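Local coordinates for Beta/alpha-amylase (Paenibacillus polymyxa, PDB 3VOC), which hydrolyses starch, this piece being the glycoside hydrolase family 14 (beta-amylase) domain that removes successive maltose units from non-reducing chain ends, at residues 154-159 with 274-279; 37-42 with 75-80; 183-188 with 243-248. All coordinates share one frame; numbering follows the deposited sequence.

Contact 1. Residues 154-159 with 274-279; sequences IYLSGG and VRIGAK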
loop_
_atom_site.group_PDB
_atom_site.type_symbol
_atom_site.label_atom_id
_atom_site.label_comp_id
_atom_site.label_asym_id
_atom_site.label_seq_id
_atom_site.Cartn_x
_atom_site.Cartn_y
_atom_site.Cartn_z
ATOM N N ILE A 154 -9.707 8.350 -6.167
ATOM C CA ILE A 154 -8.248 8.458 -6.343
ATOM C C ILE A 154 -7.537 7.672 -5.248
ATOM O O ILE A 154 -7.948 7.753 -4.091
ATOM C CB ILE A 154 -7.779 9.943 -6.296
ATOM C CG1 ILE A 154 -8.465 10.748 -7.419
ATOM C CG2 ILE A 154 -6.243 10.033 -6.397
ATOM C CD1 ILE A 154 -8.324 12.281 -7.326
ATOM N N TYR A 155 -6.482 6.928 -5.611
ATOM C CA TYR A 155 -5.679 6.212 -4.611
ATOM C C TYR A 155 -4.346 6.903 -4.355
ATOM O O TYR A 155 -3.753 7.498 -5.269
ATOM C CB TYR A 155 -5.444 4.730 -5.002
ATOM C CG TYR A 155 -6.708 3.867 -4.936
ATOM C CD1 TYR A 155 -7.628 4.007 -3.884
ATOM C CD2 TYR A 155 -6.985 2.910 -5.919
ATOM C CE1 TYR A 155 -8.809 3.228 -3.828
ATOM C CE2 TYR A 155 -8.148 2.120 -5.865
ATOM C CZ TYR A 155 -9.056 2.280 -4.816
ATOM O OH TYR A 155 -10.220 1.509 -4.758
ATOM N N LEU A 156 -3.877 6.816 -3.107
ATOM C CA LEU A 156 -2.545 7.284 -2.756
ATOM C C LEU A 156 -1.668 6.068 -2.541
ATOM O O LEU A 156 -2.184 4.989 -2.208
ATOM C CB LEU A 156 -2.590 8.093 -1.465
ATOM C CG LEU A 156 -3.579 9.255 -1.447
ATOM C CD1 LEU A 156 -3.458 9.995 -0.125
ATOM C CD2 LEU A 156 -3.401 10.203 -2.658
ATOM N N SER A 157 -0.355 6.250 -2.703
ATOM C CA SER A 157 0.633 5.245 -2.345
ATOM C C SER A 157 1.285 5.615 -1.004
ATOM O O SER A 157 1.980 6.643 -0.883
ATOM C CB SER A 157 1.692 5.128 -3.447
ATOM O OG SER A 157 2.773 4.320 -3.020
ATOM N N GLY A 158 1.056 4.781 0.005
ATOM C CA GLY A 158 1.588 5.037 1.351
ATOM C C GLY A 158 2.983 4.479 1.588
ATOM O O GLY A 158 3.533 4.636 2.674
ATOM N N GLY A 159 3.549 3.820 0.586
ATOM C CA GLY A 159 4.888 3.229 0.707
ATOM C C GLY A 159 5.155 2.174 -0.353
ATOM O O GLY A 159 4.519 2.188 -1.424
ATOM N N VAL A 274 -13.810 13.665 -4.871
ATOM C CA VAL A 274 -14.137 12.238 -4.815
ATOM C C VAL A 274 -13.492 11.607 -3.581
ATOM O O VAL A 274 -12.643 12.230 -2.945
ATOM C CB VAL A 274 -13.648 11.504 -6.084
ATOM C CG1 VAL A 274 -14.450 11.945 -7.325
ATOM C CG2 VAL A 274 -12.120 11.704 -6.267
ATOM N N ARG A 275 -13.905 10.386 -3.234
ATOM C CA ARG A 275 -13.227 9.615 -2.169
ATOM C C ARG A 275 -11.758 9.369 -2.526
ATOM O O ARG A 275 -11.431 9.081 -3.683
ATOM C CB ARG A 275 -13.905 8.248 -1.945
ATOM C CG ARG A 275 -15.357 8.289 -1.444
ATOM C CD ARG A 275 -15.507 9.168 -0.207
ATOM N NE ARG A 275 -14.680 8.685 0.896
ATOM C CZ ARG A 275 -14.434 9.368 2.007
ATOM N NH1 ARG A 275 -14.941 10.583 2.174
ATOM N NH2 ARG A 275 -13.656 8.849 2.957
ATOM N N ILE A 276 -10.892 9.477 -1.521
ATOM C CA ILE A 276 -9.476 9.191 -1.675
ATOM C C ILE A 276 -9.184 7.974 -0.802
ATOM O O ILE A 276 -9.683 7.868 0.334
ATOM C CB ILE A 276 -8.615 10.399 -1.223
ATOM C CG1 ILE A 276 -9.037 11.663 -1.990
ATOM C CG2 ILE A 276 -7.101 10.118 -1.401
ATOM C CD1 ILE A 276 -8.529 12.981 -1.380
ATOM N N GLY A 277 -8.386 7.052 -1.333
ATOM C CA GLY A 277 -8.062 5.856 -0.583
ATOM C C GLY A 277 -6.576 5.553 -0.490
ATOM O O GLY A 277 -5.747 6.126 -1.213
ATOM N N ALA A 278 -6.245 4.619 0.389
ATOM C CA ALA A 278 -4.889 4.096 0.485
ATOM C C ALA A 278 -4.999 2.629 0.891
ATOM O O ALA A 278 -6.084 2.157 1.252
ATOM C CB ALA A 278 -4.046 4.891 1.495
ATOM N N LYS A 279 -3.881 1.915 0.825
ATOM C CA LYS A 279 -3.891 0.462 0.966
ATOM C C LYS A 279 -3.069 -0.031 2.146
ATOM O O LYS A 279 -1.939 0.420 2.376
ATOM C CB LYS A 279 -3.388 -0.191 -0.321
ATOM C CG LYS A 279 -4.044 0.393 -1.591
ATOM C CD LYS A 279 -3.590 -0.278 -2.907
ATOM C CE LYS A 279 -4.356 0.322 -4.106
ATOM N NZ LYS A 279 -4.170 -0.444 -5.393
HETATM O O HOH W 1 -1.467 3.103 -0.218
#
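Two neighbouring parallel strands of the TIM barrel, 154-156 and 275-279, are joined by three backbone hydrogen bonds: Gly277 N to Ile154 O, Ile154 N to Arg275 O and, shortest, Leu156 N to Gly277 O (2.7 Å). Leu156 holds CG anti to its carbonyl carbon (chi1 -54°), which lays CG obliquely against Ile276 CG2 at 3.6 Å, with both leucine methyls close to the same branch. An alanine in place of this leucine would remove CG and both methyls and would probably loosen the packing against Ile276 and the adjoining helix. Ile154 crosses Val274 at about a right angle, with Ile154 CG1 3.9 Å from Val274 CG2. Tyr155 turns its ring edge to Gly277, CD1 3.8 Å from Gly277 CA, so a beta carbon there would clash. Lys279, by similarity a substrate-binding residue, is extended beyond CG; its CE passes Tyr155 and its NZ salt-bridges Glu359, by similarity the proton acceptor. Where direct pairing stops, one water accepts from Gly158 N and Lys279 N and donates to Leu156 O. Helix 240-268 covers Ile154, Leu156 and Ile276, while strands 73-79 and 318-321 flank the pair.

Contact 2. Residues 37-42 with 75-80; sequences AITTDV and VPIIST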
loop_
_atom_site.group_PDB
_atom_site.type_symbol
_atom_site.label_atom_id
_atom_site.label_comp_id
_atom_site.label_asym_id
_atom_site.label_seq_id
_atom_site.Cartn_x
_atom_site.Cartn_y
_atom_site.Cartn_z
ATOM N N ALA A 37 -14.475 0.582 -13.874
ATOM C CA ALA A 37 -13.284 1.422 -13.974
ATOM C C ALA A 37 -12.011 0.634 -14.196
ATOM O O ALA A 37 -11.961 -0.580 -13.953
ATOM C CB ALA A 37 -13.143 2.294 -12.744
ATOM N N ILE A 38 -10.992 1.331 -14.688
ATOM C CA ILE A 38 -9.637 0.807 -14.754
ATOM C C ILE A 38 -8.805 1.511 -13.687
ATOM O O ILE A 38 -8.808 2.750 -13.618
ATOM C CB ILE A 38 -8.986 1.043 -16.141
ATOM C CG1 ILE A 38 -9.828 0.407 -17.276
ATOM C CG2 ILE A 38 -7.506 0.575 -16.152
ATOM C CD1 ILE A 38 -9.964 -1.136 -17.196
ATOM N N THR A 39 -8.134 0.730 -12.832
ATOM C CA THR A 39 -7.173 1.308 -11.866
ATOM C C THR A 39 -5.741 1.261 -12.441
ATOM O O THR A 39 -5.363 0.314 -13.144
ATOM C CB THR A 39 -7.212 0.654 -10.462
ATOM O OG1 THR A 39 -6.561 -0.619 -10.517
ATOM C CG2 THR A 39 -8.672 0.465 -9.965
ATOM N N THR A 40 -4.957 2.298 -12.149
ATOM C CA THR A 40 -3.714 2.515 -12.889
ATOM C C THR A 40 -2.633 3.075 -11.982
ATOM O O THR A 40 -2.813 4.141 -11.399
ATOM C CB THR A 40 -3.932 3.537 -14.031
ATOM O OG1 THR A 40 -4.971 3.075 -14.905
ATOM C CG2 THR A 40 -2.626 3.768 -14.837
ATOM N N ASP A 41 -1.507 2.369 -11.873
ATOM C CA ASP A 41 -0.314 2.969 -11.297
ATOM C C ASP A 41 0.130 4.157 -12.146
ATOM O O ASP A 41 0.476 3.992 -13.322
ATOM C CB ASP A 41 0.832 1.969 -11.201
ATOM C CG ASP A 41 0.759 1.121 -9.946
ATOM O OD1 ASP A 41 0.613 1.671 -8.839
ATOM O OD2 ASP A 41 0.868 -0.102 -10.072
ATOM N N VAL A 42 0.074 5.347 -11.554
ATOM C CA VAL A 42 0.593 6.573 -12.198
ATOM C C VAL A 42 1.967 6.769 -11.584
ATOM O O VAL A 42 2.112 7.336 -10.484
ATOM C CB VAL A 42 -0.370 7.773 -12.010
ATOM C CG1 VAL A 42 0.140 9.033 -12.715
ATOM C CG2 VAL A 42 -1.782 7.406 -12.531
ATOM N N VAL A 75 -9.389 5.223 -12.441
ATOM C CA VAL A 75 -8.998 5.412 -11.042
ATOM C C VAL A 75 -7.485 5.441 -10.955
ATOM O O VAL A 75 -6.827 4.392 -10.997
ATOM C CB VAL A 75 -9.587 4.338 -10.105
ATOM C CG1 VAL A 75 -9.058 4.521 -8.653
ATOM C CG2 VAL A 75 -11.123 4.389 -10.144
ATOM N N PRO A 76 -6.913 6.650 -10.862
ATOM C CA PRO A 76 -5.464 6.767 -10.803
ATOM C C PRO A 76 -4.935 6.453 -9.399
ATOM O O PRO A 76 -5.568 6.814 -8.403
ATOM C CB PRO A 76 -5.237 8.238 -11.142
ATOM C CG PRO A 76 -6.442 8.917 -10.541
ATOM C CD PRO A 76 -7.582 7.962 -10.797
ATOM N N ILE A 77 -3.814 5.737 -9.347
ATOM C CA ILE A 77 -3.058 5.557 -8.125
ATOM C C ILE A 77 -1.851 6.471 -8.302
ATOM O O ILE A 77 -1.085 6.300 -9.243
ATOM C CB ILE A 77 -2.564 4.094 -7.945
ATOM C CG1 ILE A 77 -3.751 3.106 -8.035
ATOM C CG2 ILE A 77 -1.792 3.956 -6.609
ATOM C CD1 ILE A 77 -3.358 1.629 -8.416
ATOM N N ILE A 78 -1.693 7.452 -7.420
ATOM C CA ILE A 78 -0.502 8.306 -7.493
ATOM C C ILE A 78 0.688 7.530 -6.888
ATOM O O ILE A 78 0.906 7.506 -5.672
ATOM C CB ILE A 78 -0.720 9.673 -6.834
ATOM C CG1 ILE A 78 -2.036 10.309 -7.322
ATOM C CG2 ILE A 78 0.508 10.587 -7.101
ATOM C CD1 ILE A 78 -2.162 10.453 -8.869
ATOM N N SER A 79 1.433 6.865 -7.756
ATOM C CA SER A 79 2.357 5.816 -7.317
ATOM C C SER A 79 3.762 6.359 -7.063
ATOM O O SER A 79 4.626 6.309 -7.942
ATOM C CB SER A 79 2.386 4.695 -8.349
ATOM O OG SER A 79 1.112 4.097 -8.405
ATOM N N THR A 80 3.941 6.895 -5.856
ATOM C CA THR A 80 5.200 7.437 -5.358
ATOM C C THR A 80 6.052 6.282 -4.780
ATOM O O THR A 80 6.573 6.342 -3.644
ATOM C CB THR A 80 4.912 8.462 -4.263
ATOM O OG1 THR A 80 3.968 7.902 -3.346
ATOM C CG2 THR A 80 4.301 9.746 -4.865
#
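These parallel TIM-barrel strands, 37-42 and 75-79, run up to the probable substrate-binding end, where Asp41 is a substrate-binding residue by similarity. Its carboxylate is held by a short bond: Ser79 OG donates at 2.5 Å to Asp41 OD1, which accepts on its anti lone pair, turned away from OD2. In both residues the first torsion sets the outer group anti to the carbonyl carbon (chi1 -84° in Asp41, -64° in Ser79), so the two groups meet across the strands. Such a bond would probably fix the rotation of the carboxylate and help keep it ionised. Ser79 is also the centre of an inverse gamma turn, and its side chain lies close to that of His81, another substrate-binding residue by similarity.

Five backbone hydrogen bonds build the ladder. Val75 N reaches Ile38 O almost straight (2.8 Å, 174°), the bond from Thr40 N to Val75 O is bent, and Ile77 N, Val42 N and Ser79 N follow on Thr40 O, Ile77 O and Val42 O; Ser79 N stands above the carbonyl plane of its acceptor. Ile77 runs CG1 and CD1 along the Thr40 carbonyl, CG1 3.6 Å from Thr40 O. Thr39 CG2 lies alongside Val75 CB at 4.0 Å. On the face of Thr40, Val42, Pro76 and Ile78, Val42 CG2 lies beside Pro76 CB at 3.8 Å.

Helix 58-69, which links the strands in a beta-alpha-beta unit, covers Thr40 and Val42 on that face; helix 127-144 packs on Pro76 and Ile78, and strands 7-11 and 153-156 continue the sheet.

Contact 3. Residues 183-188 with 243-248; sequences FQAYTE and KDFLSW
The long loop between barrel strand 153-156 and helix 188-202 here packs, away from the active site, on the N-terminal part of helix 240-268, which leads to barrel strand 275-279. The contact is wholly apolar, and its five residues are buried. Its tight part is a T-shaped pair: the edge of Phe245 drives into the face of Phe183, the planes at 89° and the ring centroids 5.2 Å apart. Phe245 CE2 sits over the centre of the Phe183 ring, 3.7 Å from Phe183 CD2. CG anti to the backbone N (chi1 168°) carries the Phe245 ring out from the helix. Leu246 comes to the same ring from the next helix position, crossing Phe183 at about a right angle, with CD2 3.7 Å from Phe183 CE2. The backbones stay far apart, Phe183 CA 9.8 Å from Leu246 CA, so the side chains bridge the whole distance.

Ala185 packs more lightly: its CB meets the edge of the Trp248 indole, 3.9 Å from CZ3, and the edge of Phe245 at CE1, 4.2 Å away. Trp248 has CG anti to its backbone N (chi1 166°), as Phe245 does, so both rings lean toward the loop. Beyond Ala185 the contact with the helix ends: Tyr186 is partly exposed and its OH hydrogen-bonds Pro225 O, and Glu188 is exposed and salt-bridged to Lys191. On the helix, Lys243 and Ser247 are partly exposed, away from the loop.

Thr187 serves as N-cap of helix 188-202, whose Ala190 touches Ala185 and whose Ala193 and Ala197 pack on Trp248; strand 110-111 lies against Gln184 and Thr187.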
loop_
_atom_site.group_PDB
_atom_site.type_symbol
_atom_site.label_atom_id
_atom_site.label_comp_id
_atom_site.label_asym_id
_atom_site.label_seq_id
_atom_site.Cartn_x
_atom_site.Cartn_y
_atom_site.Cartn_z
ATOM N N PHE A 183 12.642 -5.628 10.540
ATOM C CA PHE A 183 12.383 -4.233 10.925
ATOM C C PHE A 183 13.232 -3.276 10.076
ATOM O O PHE A 183 14.330 -3.625 9.658
ATOM C CB PHE A 183 12.651 -4.005 12.427
ATOM C CG PHE A 183 11.659 -4.686 13.335
ATOM C CD1 PHE A 183 12.080 -5.640 14.249
ATOM C CD2 PHE A 183 10.311 -4.357 13.297
ATOM C CE1 PHE A 183 11.171 -6.279 15.090
ATOM C CE2 PHE A 183 9.382 -4.995 14.146
ATOM C CZ PHE A 183 9.817 -5.952 15.045
ATOM N N GLN A 184 12.717 -2.069 9.847
ATOM C CA GLN A 184 13.258 -1.143 8.851
ATOM C C GLN A 184 13.534 0.229 9.460
ATOM O O GLN A 184 13.252 1.276 8.848
ATOM C CB GLN A 184 12.265 -1.020 7.687
ATOM C CG GLN A 184 11.981 -2.347 6.962
ATOM C CD GLN A 184 13.209 -2.865 6.224
ATOM O OE1 GLN A 184 13.954 -2.086 5.637
ATOM N NE2 GLN A 184 13.421 -4.188 6.247
ATOM N N ALA A 185 14.078 0.224 10.679
ATOM C CA ALA A 185 14.289 1.452 11.425
ATOM C C ALA A 185 15.758 1.635 11.779
ATOM O O ALA A 185 16.077 2.148 12.858
ATOM C CB ALA A 185 13.420 1.453 12.705
ATOM N N TYR A 186 16.650 1.247 10.859
ATOM C CA TYR A 186 18.089 1.213 11.172
ATOM C C TYR A 186 18.931 2.305 10.561
ATOM O O TYR A 186 20.145 2.370 10.806
ATOM C CB TYR A 186 18.682 -0.194 10.980
ATOM C CG TYR A 186 17.946 -1.161 11.873
ATOM C CD1 TYR A 186 18.423 -1.475 13.157
ATOM C CD2 TYR A 186 16.723 -1.685 11.483
ATOM C CE1 TYR A 186 17.696 -2.340 14.004
ATOM C CE2 TYR A 186 16.000 -2.532 12.306
ATOM C CZ TYR A 186 16.485 -2.857 13.569
ATOM O OH TYR A 186 15.752 -3.721 14.367
ATOM N N THR A 187 18.298 3.201 9.803
ATOM C CA THR A 187 18.995 4.432 9.414
ATOM C C THR A 187 19.292 5.232 10.678
ATOM O O THR A 187 18.611 5.073 11.705
ATOM C CB THR A 187 18.177 5.320 8.456
ATOM O OG1 THR A 187 16.869 5.548 9.003
ATOM C CG2 THR A 187 18.057 4.661 7.076
ATOM N N GLU A 188 20.314 6.076 10.621
ATOM C CA GLU A 188 20.588 6.957 11.748
ATOM C C GLU A 188 19.386 7.843 12.039
ATOM O O GLU A 188 19.069 8.087 13.206
ATOM C CB GLU A 188 21.844 7.789 11.518
ATOM C CG GLU A 188 23.130 6.946 11.487
ATOM C CD GLU A 188 23.274 6.061 12.722
ATOM O OE1 GLU A 188 23.110 6.557 13.857
ATOM O OE2 GLU A 188 23.549 4.857 12.556
ATOM N N LYS A 243 6.863 -2.714 23.355
ATOM C CA LYS A 243 5.614 -2.028 23.056
ATOM C C LYS A 243 5.856 -0.589 22.634
ATOM O O LYS A 243 5.228 -0.118 21.704
ATOM C CB LYS A 243 4.632 -2.075 24.239
ATOM C CG LYS A 243 4.028 -3.460 24.491
ATOM C CD LYS A 243 3.247 -3.500 25.817
ATOM C CE LYS A 243 2.193 -4.617 25.810
ATOM N NZ LYS A 243 2.754 -5.946 25.401
ATOM N N ASP A 244 6.754 0.108 23.327
ATOM C CA ASP A 244 7.140 1.453 22.913
ATOM C C ASP A 244 7.745 1.465 21.507
ATOM O O ASP A 244 7.438 2.350 20.708
ATOM C CB ASP A 244 8.119 2.093 23.913
ATOM C CG ASP A 244 7.415 2.931 24.963
ATOM O OD1 ASP A 244 6.404 3.587 24.635
ATOM O OD2 ASP A 244 7.881 2.966 26.119
ATOM N N PHE A 245 8.626 0.507 21.213
ATOM C CA PHE A 245 9.227 0.461 19.883
ATOM C C PHE A 245 8.159 0.226 18.797
ATOM O O PHE A 245 8.111 0.952 17.799
ATOM C CB PHE A 245 10.336 -0.599 19.750
ATOM C CG PHE A 245 10.745 -0.825 18.319
ATOM C CD1 PHE A 245 11.446 0.164 17.627
ATOM C CD2 PHE A 245 10.375 -1.986 17.646
ATOM C CE1 PHE A 245 11.790 0.001 16.296
ATOM C CE2 PHE A 245 10.723 -2.162 16.309
ATOM C CZ PHE A 245 11.442 -1.152 15.633
ATOM N N LEU A 246 7.319 -0.791 18.992
ATOM C CA LEU A 246 6.327 -1.152 17.981
ATOM C C LEU A 246 5.285 -0.075 17.802
ATOM O O LEU A 246 4.853 0.172 16.681
ATOM C CB LEU A 246 5.635 -2.475 18.332
ATOM C CG LEU A 246 6.419 -3.752 18.064
ATOM C CD1 LEU A 246 5.592 -4.953 18.486
ATOM C CD2 LEU A 246 6.811 -3.858 16.586
ATOM N N SER A 247 4.860 0.552 18.905
ATOM C CA SER A 247 3.911 1.669 18.816
ATOM C C SER A 247 4.505 2.838 18.032
ATOM O O SER A 247 3.832 3.429 17.168
ATOM C CB SER A 247 3.464 2.126 20.209
ATOM O OG SER A 247 2.515 3.168 20.103
ATOM N N TRP A 248 5.763 3.173 18.331
ATOM C CA TRP A 248 6.443 4.250 17.610
ATOM C C TRP A 248 6.616 3.899 16.120
ATOM O O TRP A 248 6.393 4.724 15.235
ATOM C CB TRP A 248 7.820 4.568 18.229
ATOM C CG TRP A 248 8.650 5.415 17.284
ATOM C CD1 TRP A 248 8.557 6.774 17.099
ATOM C CD2 TRP A 248 9.652 4.951 16.367
ATOM N NE1 TRP A 248 9.452 7.181 16.133
ATOM C CE2 TRP A 248 10.140 6.083 15.672
ATOM C CE3 TRP A 248 10.191 3.683 16.070
ATOM C CZ2 TRP A 248 11.132 5.992 14.692
ATOM C CZ3 TRP A 248 11.176 3.591 15.095
ATOM C CH2 TRP A 248 11.651 4.748 14.427
#

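Contacts 1 and 2 belong to the barrel itself and touch: strands 73-79 and 153-156 are neighbours, and Tyr155 meets Pro76 and Ile78 through probable backbone hydrogen bonds. Both combine a parallel ladder with a charged residue that by similarity binds substrate, a lysine in contact 1 and an aspartate in contact 2. Contact 3 lies about 24 Å from contact 1, centre to centre, and about 30 Å from contact 2, away from the active site; it is buried yet peripheral, and relies on aromatic and aliphatic surfaces alone. Helix 240-268 ties the two regions, packing behind contact 1 near its end and carrying contact 3 near its start.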